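Local coordinates for protein 4'-phospho-dehydrooxetanocin synthase (Bacillus megaterium, PDB 5UL3) that catalyses the oxidative ring contraction of dAMP to an oxetane aldehyde in oxetanocin A biosynthesis, using cobalamin, a [4Fe-4S] cluster and S-adenosylmethionine, at residues Asp198-His203 and Gly207-Ile212; Gln177-Gly182 and Lys250-Glu255; Glu225-Phe228 and Ser233-Ile236; Ile158-Gly163 and Asn167-Asn172. All blocks are in the same frame, centred on the assembly; numbering follows the deposited sequence. Where two conformers were deposited one is given.

Contact 1 (Asp198-His203 and Gly207-Ile212); sequences DLIYSH and GDLSSI
Ile-200 meets Leu-209 where helix 190-205 ends and the chain turns back toward strand 212-216. Its CG2 stands 4.4 Å from CD1 of Leu-209, a loose apolar touch, while Ile-181 and Ile-213 of the underlying sheet lie against the same isoleucine. His-203 carries most of what follows. The imidazole lies beside its own backbone N (chi1 -78°), swung back along the helix so that ND1, with the acceptor in the ring plane, donates to Leu-199 O at 2.8 Å. That oxygen also accepts from His-203 N and Ser-202 OG, and the side-chain bond holds the ring's rotation. With ND1 thus engaged, CD2 comes within 3.3 Å of Asp-208 OD2, ring and carboxylate planes being 48° apart; the same carboxylate oxygen takes its hydrogen bond from Asn-206 ND2. His-203 CB, for its part, rests 4.0 Å from CD1 of Leu-209. The carbonyl of His-203 closes the helix: Asp-208 N donates to its O at 2.9 Å, the long bond of a Schellman motif in which Gly-207 supplies the positive phi (77°) that reverses the chain. Leu-209 N adds a separate, weak bond at 3.4 Å to His-203 O. Because ND1 acts as donor, it bears a hydrogen; Asp-208 OD2 lies 4.2 Å from NE2, beyond direct contact, yet close enough that its negative charge would be expected to favour a protonated imidazole somewhat.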
# COMPACT_ATOMS: atom_id res chain seq x y z
N ASP A 198 -0.51 -8.17 25.52
CA ASP A 198 -0.62 -8.95 26.76
C ASP A 198 0.76 -9.24 27.35
O ASP A 198 0.99 -9.00 28.54
CB ASP A 198 -1.36 -10.26 26.49
CG ASP A 198 -2.87 -10.08 26.35
OD1 ASP A 198 -3.41 -8.97 26.56
OD2 ASP A 198 -3.53 -11.08 26.02
N LEU A 199 1.69 -9.72 26.52
CA LEU A 199 3.04 -10.06 26.99
C LEU A 199 3.84 -8.83 27.38
O LEU A 199 4.63 -8.87 28.34
CB LEU A 199 3.77 -10.83 25.89
CG LEU A 199 3.35 -12.28 25.78
CD1 LEU A 199 3.73 -12.79 24.41
CD2 LEU A 199 4.06 -13.06 26.87
N ILE A 200 3.68 -7.72 26.65
CA ILE A 200 4.36 -6.49 27.02
C ILE A 200 3.93 -6.04 28.41
O ILE A 200 4.76 -5.70 29.26
CB ILE A 200 4.10 -5.38 25.98
CG1 ILE A 200 4.84 -5.70 24.68
CG2 ILE A 200 4.51 -4.02 26.54
CD1 ILE A 200 4.44 -4.77 23.52
N TYR A 201 2.61 -5.99 28.65
CA TYR A 201 2.14 -5.50 29.94
C TYR A 201 2.44 -6.49 31.06
O TYR A 201 2.73 -6.07 32.19
CB TYR A 201 0.64 -5.20 29.89
CG TYR A 201 0.32 -3.89 29.21
CD1 TYR A 201 0.62 -2.68 29.82
CD2 TYR A 201 -0.26 -3.87 27.95
CE1 TYR A 201 0.33 -1.48 29.20
CE2 TYR A 201 -0.55 -2.67 27.32
CZ TYR A 201 -0.24 -1.48 27.95
OH TYR A 201 -0.51 -0.27 27.34
N SER A 202 2.41 -7.80 30.78
CA SER A 202 2.79 -8.74 31.84
C SER A 202 4.26 -8.56 32.23
O SER A 202 4.60 -8.72 33.40
CB SER A 202 2.49 -10.19 31.44
OG SER A 202 3.21 -10.62 30.30
N HIS A 203 5.13 -8.19 31.28
CA HIS A 203 6.52 -7.94 31.64
C HIS A 203 6.73 -6.57 32.28
O HIS A 203 7.64 -6.41 33.10
CB HIS A 203 7.41 -8.09 30.41
CG HIS A 203 7.69 -9.52 30.06
ND1 HIS A 203 6.80 -10.31 29.35
CD2 HIS A 203 8.73 -10.33 30.38
CE1 HIS A 203 7.31 -11.53 29.22
NE2 HIS A 203 8.48 -11.56 29.83
N GLY A 207 8.29 -5.95 36.20
CA GLY A 207 9.50 -5.17 36.33
C GLY A 207 10.59 -5.47 35.32
O GLY A 207 11.74 -5.06 35.53
N ASP A 208 10.27 -6.17 34.23
CA ASP A 208 11.25 -6.46 33.19
C ASP A 208 11.33 -5.38 32.11
O ASP A 208 12.33 -5.32 31.38
CB ASP A 208 10.93 -7.79 32.51
CG ASP A 208 10.97 -8.96 33.48
OD1 ASP A 208 11.85 -8.94 34.38
OD2 ASP A 208 10.13 -9.88 33.35
N LEU A 209 10.28 -4.57 31.98
CA LEU A 209 10.20 -3.47 31.02
C LEU A 209 9.57 -2.27 31.71
O LEU A 209 8.76 -2.43 32.62
CB LEU A 209 9.31 -3.81 29.79
CG LEU A 209 9.71 -4.89 28.78
CD1 LEU A 209 8.55 -5.19 27.83
CD2 LEU A 209 10.96 -4.48 28.03
N SER A 210 9.94 -1.08 31.27
CA SER A 210 9.22 0.13 31.69
C SER A 210 9.17 1.06 30.49
O SER A 210 10.19 1.62 30.09
CB SER A 210 9.89 0.80 32.89
OG SER A 210 9.85 -0.07 34.02
N SER A 211 7.98 1.20 29.91
CA SER A 211 7.83 1.90 28.64
C SER A 211 6.45 2.53 28.53
O SER A 211 5.45 1.98 29.02
CB SER A 211 8.04 0.95 27.45
OG SER A 211 9.22 0.18 27.57
N ILE A 212 6.42 3.69 27.88
CA ILE A 212 5.19 4.18 27.27
C ILE A 212 4.83 3.25 26.12
O ILE A 212 5.68 2.96 25.26
CB ILE A 212 5.39 5.62 26.76
CG1 ILE A 212 5.76 6.55 27.91
CG2 ILE A 212 4.13 6.10 26.00
CD1 ILE A 212 6.18 7.94 27.42

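Contact 2 (Gln177-Gly182 and Lys250-Glu255). With EDO (1,2-ethanediol), chain R.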
# COMPACT_ATOMS: atom_id res chain seq x y z
N GLN A 177 15.48 -2.69 26.17
CA GLN A 177 14.97 -1.83 27.24
C GLN A 177 14.47 -0.48 26.71
O GLN A 177 14.97 0.57 27.13
CB GLN A 177 16.01 -1.64 28.32
CG GLN A 177 16.24 -2.91 29.13
CD GLN A 177 14.99 -3.31 29.87
OE1 GLN A 177 14.37 -2.49 30.54
NE2 GLN A 177 14.61 -4.58 29.76
N PRO A 178 13.51 -0.48 25.80
CA PRO A 178 13.06 0.78 25.21
C PRO A 178 12.28 1.63 26.21
O PRO A 178 11.68 1.13 27.16
CB PRO A 178 12.15 0.32 24.06
CG PRO A 178 11.62 -1.01 24.52
CD PRO A 178 12.76 -1.64 25.29
N ASP A 179 12.29 2.94 25.96
CA ASP A 179 11.44 3.85 26.72
C ASP A 179 10.05 3.99 26.15
O ASP A 179 9.11 4.31 26.88
CB ASP A 179 12.10 5.23 26.79
CG ASP A 179 13.49 5.15 27.35
OD1 ASP A 179 13.64 4.54 28.43
OD2 ASP A 179 14.44 5.61 26.69
N ILE A 180 9.90 3.78 24.84
CA ILE A 180 8.60 3.82 24.17
C ILE A 180 8.54 2.60 23.27
O ILE A 180 9.49 2.32 22.54
CB ILE A 180 8.42 5.09 23.32
CG1 ILE A 180 8.47 6.35 24.21
CG2 ILE A 180 7.04 5.06 22.60
CD1 ILE A 180 8.67 7.64 23.42
N ILE A 181 7.42 1.87 23.32
CA ILE A 181 7.20 0.74 22.43
C ILE A 181 5.99 1.07 21.58
O ILE A 181 4.96 1.48 22.11
CB ILE A 181 6.97 -0.58 23.20
CG1 ILE A 181 8.22 -0.93 24.04
CG2 ILE A 181 6.65 -1.71 22.23
CD1 ILE A 181 7.97 -2.05 25.03
N GLY A 182 6.13 0.90 20.27
CA GLY A 182 5.02 1.14 19.36
C GLY A 182 4.75 -0.05 18.48
O GLY A 182 5.68 -0.63 17.92
N LYS A 250 8.97 14.15 24.24
CA LYS A 250 8.90 15.30 25.14
C LYS A 250 8.20 14.94 26.45
O LYS A 250 8.63 15.35 27.53
CB LYS A 250 8.20 16.47 24.44
CG LYS A 250 8.97 17.01 23.25
CD LYS A 250 8.10 17.97 22.43
CE LYS A 250 8.30 19.41 22.83
NZ LYS A 250 9.33 20.06 21.96
N MET A 251 7.10 14.18 26.37
CA MET A 251 6.40 13.80 27.60
C MET A 251 7.29 12.95 28.50
O MET A 251 7.26 13.09 29.73
CB MET A 251 5.11 13.07 27.28
CG MET A 251 4.26 12.80 28.50
SD MET A 251 2.72 11.97 28.11
CE MET A 251 3.29 10.33 27.75
N LEU A 252 8.10 12.07 27.91
CA LEU A 252 9.09 11.30 28.66
C LEU A 252 9.98 12.21 29.50
O LEU A 252 10.35 11.85 30.62
CB LEU A 252 9.97 10.50 27.72
CG LEU A 252 9.72 9.03 27.48
CD1 LEU A 252 10.94 8.54 26.70
CD2 LEU A 252 9.53 8.29 28.81
N LYS A 253 10.36 13.36 28.94
CA LYS A 253 11.24 14.32 29.58
C LYS A 253 10.48 15.32 30.44
O LYS A 253 11.08 16.29 30.91
CB LYS A 253 12.05 15.08 28.54
CG LYS A 253 13.02 14.25 27.71
CD LYS A 253 13.48 15.10 26.52
CE LYS A 253 14.90 14.82 26.09
NZ LYS A 253 15.01 13.63 25.21
N LYS A 254 9.17 15.10 30.61
CA LYS A 254 8.32 15.94 31.45
C LYS A 254 8.19 17.35 30.88
O LYS A 254 7.92 18.30 31.61
CB LYS A 254 8.82 15.97 32.90
CG LYS A 254 9.04 14.56 33.49
CD LYS A 254 9.21 14.57 35.01
CE LYS A 254 10.54 15.16 35.40
NZ LYS A 254 11.68 14.32 34.94
N GLU A 255 8.39 17.48 29.56
CA GLU A 255 8.32 18.76 28.86
C GLU A 255 6.96 18.98 28.20
O GLU A 255 6.73 20.05 27.63
CB GLU A 255 9.42 18.86 27.80
CG GLU A 255 10.84 18.73 28.30
CD GLU A 255 11.86 18.62 27.16
OE1 GLU A 255 11.45 18.57 25.97
OE2 GLU A 255 13.07 18.57 27.45
C1 EDO R . 4.97 9.64 31.11
O1 EDO R . 6.29 9.10 31.25
C2 EDO R . 4.77 10.74 32.15
O2 EDO R . 5.97 11.52 32.24
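Leu-252 reaches the start of strand 180-184 and the residue before it with a single methyl, CD1, which comes within 3.5 Å of CB of Asp-179 and 4.1 Å of CD1 of Ile-180. The isoleucine offers its longer branch, and its side chain runs obliquely to that of the leucine. Asp-179 can show its methylene to a hydrocarbon because its carboxylate is turned beside its own backbone N (chi1 -55°), where OD2 accepts a hydrogen bond from Thr-119 N. The chi1 of Leu-252, -100°, lies well away from a staggered value, which may reflect a fit to its surroundings; Pro-118 and Ile-212 also border it. The contact belongs to the Rossmann fold that houses cobalamin: helix 242-252 covers the face of the parallel part of the sheet to which Ile-180 points, whereas the next residue, Ile-181, packs against Ile-200 of helix 190-205 on the opposite face. Earlier in helix 242-252, Leu-248 and Ile-249 continue the apolar cover over Ile-180, and at the other end of the strand segment Gly-182 touches the cofactor itself. Just beyond Leu-252 the helix stops in a Schellman motif, Lys-254 being its positive-phi residue: Glu-255 N donates to Lys-250 O at 3.0 Å and Lys-254 N to Met-251 O at 2.9 Å. That last carbonyl has a further partner, for O2 of a 1,2-ethanediol molecule, probably from the crystallisation liquor, donates to Met-251 O at 3.2 Å. The diol's C1 lies 3.8 Å from CE of Met-251, at the end of a chain bent at chi3.

Contact 3 (Glu225-Phe228 and Ser233-Ile236). With EDO (1,2-ethanediol), chain U.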
# COMPACT_ATOMS: atom_id res chain seq x y z
N GLU A 225 -11.99 1.90 21.35
CA GLU A 225 -12.65 1.44 22.57
C GLU A 225 -12.30 -0.01 22.90
O GLU A 225 -12.15 -0.37 24.07
CB GLU A 225 -14.16 1.63 22.45
CG GLU A 225 -14.80 0.88 21.28
CD GLU A 225 -14.51 1.51 19.92
OE1 GLU A 225 -14.22 2.72 19.87
OE2 GLU A 225 -14.56 0.79 18.91
N GLN A 226 -12.17 -0.86 21.88
CA GLN A 226 -11.81 -2.25 22.13
C GLN A 226 -10.41 -2.36 22.70
O GLN A 226 -10.13 -3.26 23.50
CB GLN A 226 -11.93 -3.07 20.85
CG GLN A 226 -13.29 -3.75 20.63
CD GLN A 226 -14.24 -2.92 19.78
OE1 GLN A 226 -13.99 -1.74 19.53
NE2 GLN A 226 -15.34 -3.54 19.34
N PHE A 227 -9.51 -1.44 22.32
CA PHE A 227 -8.17 -1.45 22.88
C PHE A 227 -8.16 -0.87 24.29
O PHE A 227 -7.48 -1.41 25.17
CB PHE A 227 -7.21 -0.66 21.97
CG PHE A 227 -6.81 -1.41 20.73
CD1 PHE A 227 -7.63 -1.40 19.61
CD2 PHE A 227 -5.63 -2.12 20.68
CE1 PHE A 227 -7.26 -2.10 18.46
CE2 PHE A 227 -5.25 -2.80 19.54
CZ PHE A 227 -6.08 -2.79 18.43
N PHE A 228 -8.90 0.21 24.53
CA PHE A 228 -8.91 0.83 25.85
C PHE A 228 -9.57 -0.08 26.88
O PHE A 228 -9.21 -0.06 28.06
CB PHE A 228 -9.63 2.18 25.80
CG PHE A 228 -8.89 3.25 25.03
CD1 PHE A 228 -7.51 3.34 25.07
CD2 PHE A 228 -9.59 4.16 24.25
CE1 PHE A 228 -6.83 4.33 24.37
CE2 PHE A 228 -8.93 5.15 23.53
CZ PHE A 228 -7.55 5.23 23.59
N SER A 233 -4.33 2.08 29.94
CA SER A 233 -3.27 3.08 29.88
C SER A 233 -2.66 3.25 28.48
O SER A 233 -1.76 4.08 28.31
CB SER A 233 -2.16 2.74 30.89
OG SER A 233 -1.43 1.60 30.49
N LEU A 234 -3.14 2.50 27.50
CA LEU A 234 -2.59 2.53 26.15
C LEU A 234 -2.86 3.88 25.49
O LEU A 234 -3.90 4.51 25.70
CB LEU A 234 -3.22 1.41 25.32
CG LEU A 234 -2.71 1.14 23.90
CD1 LEU A 234 -1.25 0.69 23.96
CD2 LEU A 234 -3.56 0.09 23.21
N LEU A 235 -1.91 4.33 24.68
CA LEU A 235 -2.06 5.56 23.90
C LEU A 235 -2.18 5.20 22.43
O LEU A 235 -1.33 4.48 21.90
CB LEU A 235 -0.86 6.49 24.12
CG LEU A 235 -0.52 6.84 25.57
CD1 LEU A 235 0.68 7.76 25.61
CD2 LEU A 235 -1.71 7.46 26.29
N ILE A 236 -3.23 5.68 21.77
CA ILE A 236 -3.48 5.33 20.38
C ILE A 236 -3.13 6.52 19.50
O ILE A 236 -3.62 7.63 19.73
CB ILE A 236 -4.94 4.87 20.16
CG1 ILE A 236 -5.14 3.49 20.80
CG2 ILE A 236 -5.28 4.82 18.67
CD1 ILE A 236 -6.56 3.00 20.76
C1 EDO U . -3.44 -3.09 30.80
O1 EDO U . -2.93 -4.34 31.29
C2 EDO U . -2.53 -1.93 31.19
O2 EDO U . -3.07 -0.68 30.69
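CG of Phe-228 and CG1 of Ile-236 both lie beside their own backbone N; for the phenylalanine, chi1 is -68°. From these positions the isoleucine's longer branch slides obliquely across the aromatic ring, and CD1 of Ile-236 sits over one face of Phe-228, 4.1 Å from the ring centroid and 27° off the normal, a CH-pi contact. The same ring turns its edge to the strand's backbone: CE1 of Phe-228 approaches Leu-234 O at 3.2 Å, close to the ring plane, where the slightly positive C-H rim suits a carbonyl oxygen. Strand 235-237 lies in the sheet of the cobalamin-binding Rossmann domain, and helix 224-230, immediately before it in the chain, packs on it here through buried apolar residues. Phe-227 completes the join, its CB being 3.9 Å from CD2 of Leu-234 and equally far from CD1 of Ile-236, with ring atom CD2 touching that leucine methyl too. Leu-234 extends CG away from its backbone N (chi1 -174°), aiming the branch at the helix. The ring of Phe-227 meets Phe-194 edge-to-face. At the solvent end, Ser-233 holds O2 of a 1,2-ethanediol molecule, probably from the crystallisation liquor, through OG at 2.8 Å and backbone N at 3.1 Å.

Contact 4 (Ile158-Gly163 and Asn167-Asn172); sequences IDMQVG and NQIIKN
Ile-158 and Asn-172 approach from opposite directions, the isoleucine from edge strand 154-159 and the asparagine from helix 166-176. The two elements form the first half of a beta-alpha-beta crossover in the Rossmann domain, which continues into strand 180-184 on the far side of strand 119-124. CD1 of Ile-158 ends 3.5 Å from CG of Asn-172 and 3.6 Å from its OD1, so a methyl rests directly against an amide. The amide arrives there because CG points away from the helix backbone N (chi1 -174° in the conformer given, one of two modelled), and its ND2 donates to Glu-156 OE2. The other branch of Ile-158 serves a different partner: CG2 lies 3.9 Å from CG1 of Ile-169, the two side chains running obliquely. Ile-169 then extends its own CD1 to Met-160, which it meets at about a right angle, 3.7 Å from CG and 3.8 Å from SD of the methionine. Met-160 carries CG beside its backbone N (chi1 -67°), which brings CG and the sulfur alongside the isoleucine, while Leu-192 and Ile-196 of helix 190-205 cover Met-160 and Ile-169 respectively. After the strand comes an Asx turn, in which Gln-161 N donates to Asp-159 OD1 at 2.8 Å from above the carboxylate plane. Gln-161 in turn reaches cobalamin, its OE1 making a weak hydrogen bond to the cofactor. The other end of its amide is held too: NE2 of Gln-161, also bonded to Arg-135 O, donates at 2.8 Å to the syn lone pair of Asp-159 OD2.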
# COMPACT_ATOMS: atom_id res chain seq x y z
N ILE A 158 11.59 -3.63 14.43
CA ILE A 158 11.29 -5.06 14.40
C ILE A 158 10.17 -5.26 13.39
O ILE A 158 9.16 -4.54 13.43
CB ILE A 158 10.86 -5.59 15.78
CG1 ILE A 158 11.93 -5.29 16.84
CG2 ILE A 158 10.61 -7.11 15.70
CD1 ILE A 158 11.47 -5.65 18.24
N ASP A 159 10.33 -6.24 12.48
CA ASP A 159 9.36 -6.46 11.41
C ASP A 159 9.00 -7.94 11.38
O ASP A 159 9.84 -8.77 11.02
CB ASP A 159 9.91 -6.02 10.05
CG ASP A 159 8.82 -5.94 8.97
OD1 ASP A 159 7.71 -6.48 9.17
OD2 ASP A 159 9.06 -5.31 7.91
N MET A 160 7.76 -8.27 11.75
CA MET A 160 7.28 -9.64 11.64
C MET A 160 7.21 -10.13 10.20
O MET A 160 7.08 -11.34 9.99
CB MET A 160 5.90 -9.78 12.28
CG MET A 160 5.92 -9.60 13.79
SD MET A 160 4.31 -9.94 14.50
CE MET A 160 4.30 -11.75 14.37
N GLN A 161 7.30 -9.24 9.20
CA GLN A 161 7.27 -9.70 7.82
C GLN A 161 8.41 -10.65 7.51
O GLN A 161 8.28 -11.51 6.64
CB GLN A 161 7.36 -8.55 6.84
CG GLN A 161 6.15 -7.66 6.73
CD GLN A 161 6.37 -6.67 5.60
OE1 GLN A 161 5.85 -6.83 4.50
NE2 GLN A 161 7.20 -5.67 5.84
N VAL A 162 9.55 -10.48 8.17
CA VAL A 162 10.73 -11.29 7.88
C VAL A 162 10.84 -12.46 8.86
O VAL A 162 11.93 -13.01 9.04
CB VAL A 162 12.02 -10.45 7.83
CG1 VAL A 162 11.95 -9.41 6.70
CG2 VAL A 162 12.31 -9.77 9.18
N GLY A 163 9.74 -12.84 9.50
CA GLY A 163 9.67 -14.05 10.27
C GLY A 163 9.84 -13.91 11.77
O GLY A 163 9.72 -14.91 12.48
N ASN A 167 7.53 -14.40 20.44
CA ASN A 167 8.49 -14.59 21.52
C ASN A 167 9.84 -13.93 21.21
O ASN A 167 10.53 -13.48 22.12
CB ASN A 167 8.67 -16.08 21.83
CG ASN A 167 7.45 -16.68 22.52
OD1 ASN A 167 6.64 -15.97 23.12
ND2 ASN A 167 7.32 -18.00 22.44
N GLN A 168 10.22 -13.86 19.93
CA GLN A 168 11.43 -13.14 19.58
C GLN A 168 11.26 -11.63 19.77
O GLN A 168 12.21 -10.94 20.15
CB GLN A 168 11.85 -13.46 18.14
CG GLN A 168 12.33 -14.91 17.98
CD GLN A 168 12.65 -15.28 16.54
OE1 GLN A 168 11.95 -14.89 15.60
NE2 GLN A 168 13.72 -16.05 16.36
N ILE A 169 10.06 -11.11 19.50
CA ILE A 169 9.81 -9.69 19.78
C ILE A 169 10.03 -9.40 21.26
O ILE A 169 10.75 -8.46 21.62
CB ILE A 169 8.39 -9.30 19.36
CG1 ILE A 169 8.27 -9.32 17.83
CG2 ILE A 169 8.02 -7.93 19.98
CD1 ILE A 169 6.83 -9.37 17.35
N ILE A 170 9.42 -10.21 22.13
CA ILE A 170 9.53 -9.96 23.57
C ILE A 170 10.98 -10.06 24.02
O ILE A 170 11.46 -9.21 24.79
CB ILE A 170 8.62 -10.92 24.35
CG1 ILE A 170 7.16 -10.75 23.94
CG2 ILE A 170 8.80 -10.73 25.86
CD1 ILE A 170 6.60 -9.36 24.22
N LYS A 171 11.69 -11.09 23.55
CA LYS A 171 13.11 -11.21 23.85
C LYS A 171 13.87 -9.97 23.43
O LYS A 171 14.73 -9.46 24.17
CB LYS A 171 13.70 -12.43 23.13
CG LYS A 171 13.43 -13.79 23.76
CD LYS A 171 14.31 -14.85 23.07
CE LYS A 171 15.76 -14.36 22.95
NZ LYS A 171 16.70 -15.29 22.24
N ASN A 172 13.57 -9.46 22.23
CA ASN A 172 14.22 -8.26 21.72
C ASN A 172 13.94 -7.07 22.63
O ASN A 172 14.85 -6.28 22.92
CB ASN A 172 13.73 -7.98 20.30
CG ASN A 172 14.46 -6.83 19.62
OD1 ASN A 172 14.55 -5.73 20.16
ND2 ASN A 172 14.97 -7.09 18.42

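Contacts 2, 3 and 4 join helices to one sheet of the cobalamin-binding domain; contact 1 joins a helix end to the loop that leads back to it. Contact 3 is the buried one, chiefly apolar and aromatic, with one carbonyl oxygen at a ring edge; the other three are partly buried. Contact 1 stands apart in being held by backbone hydrogen bonds that finish a helix, whereas the others rely on side-chain packing. Contacts 1 and 2 meet directly, as Ser-211 OG lies 2.7 Å from Pro-178 O, and Ile-170 links contact 4 to contact 1 by packing on Leu-199 and His-203. Cofactor contacts belong to contacts 2 and 4, through Gly-182 and Gln-161.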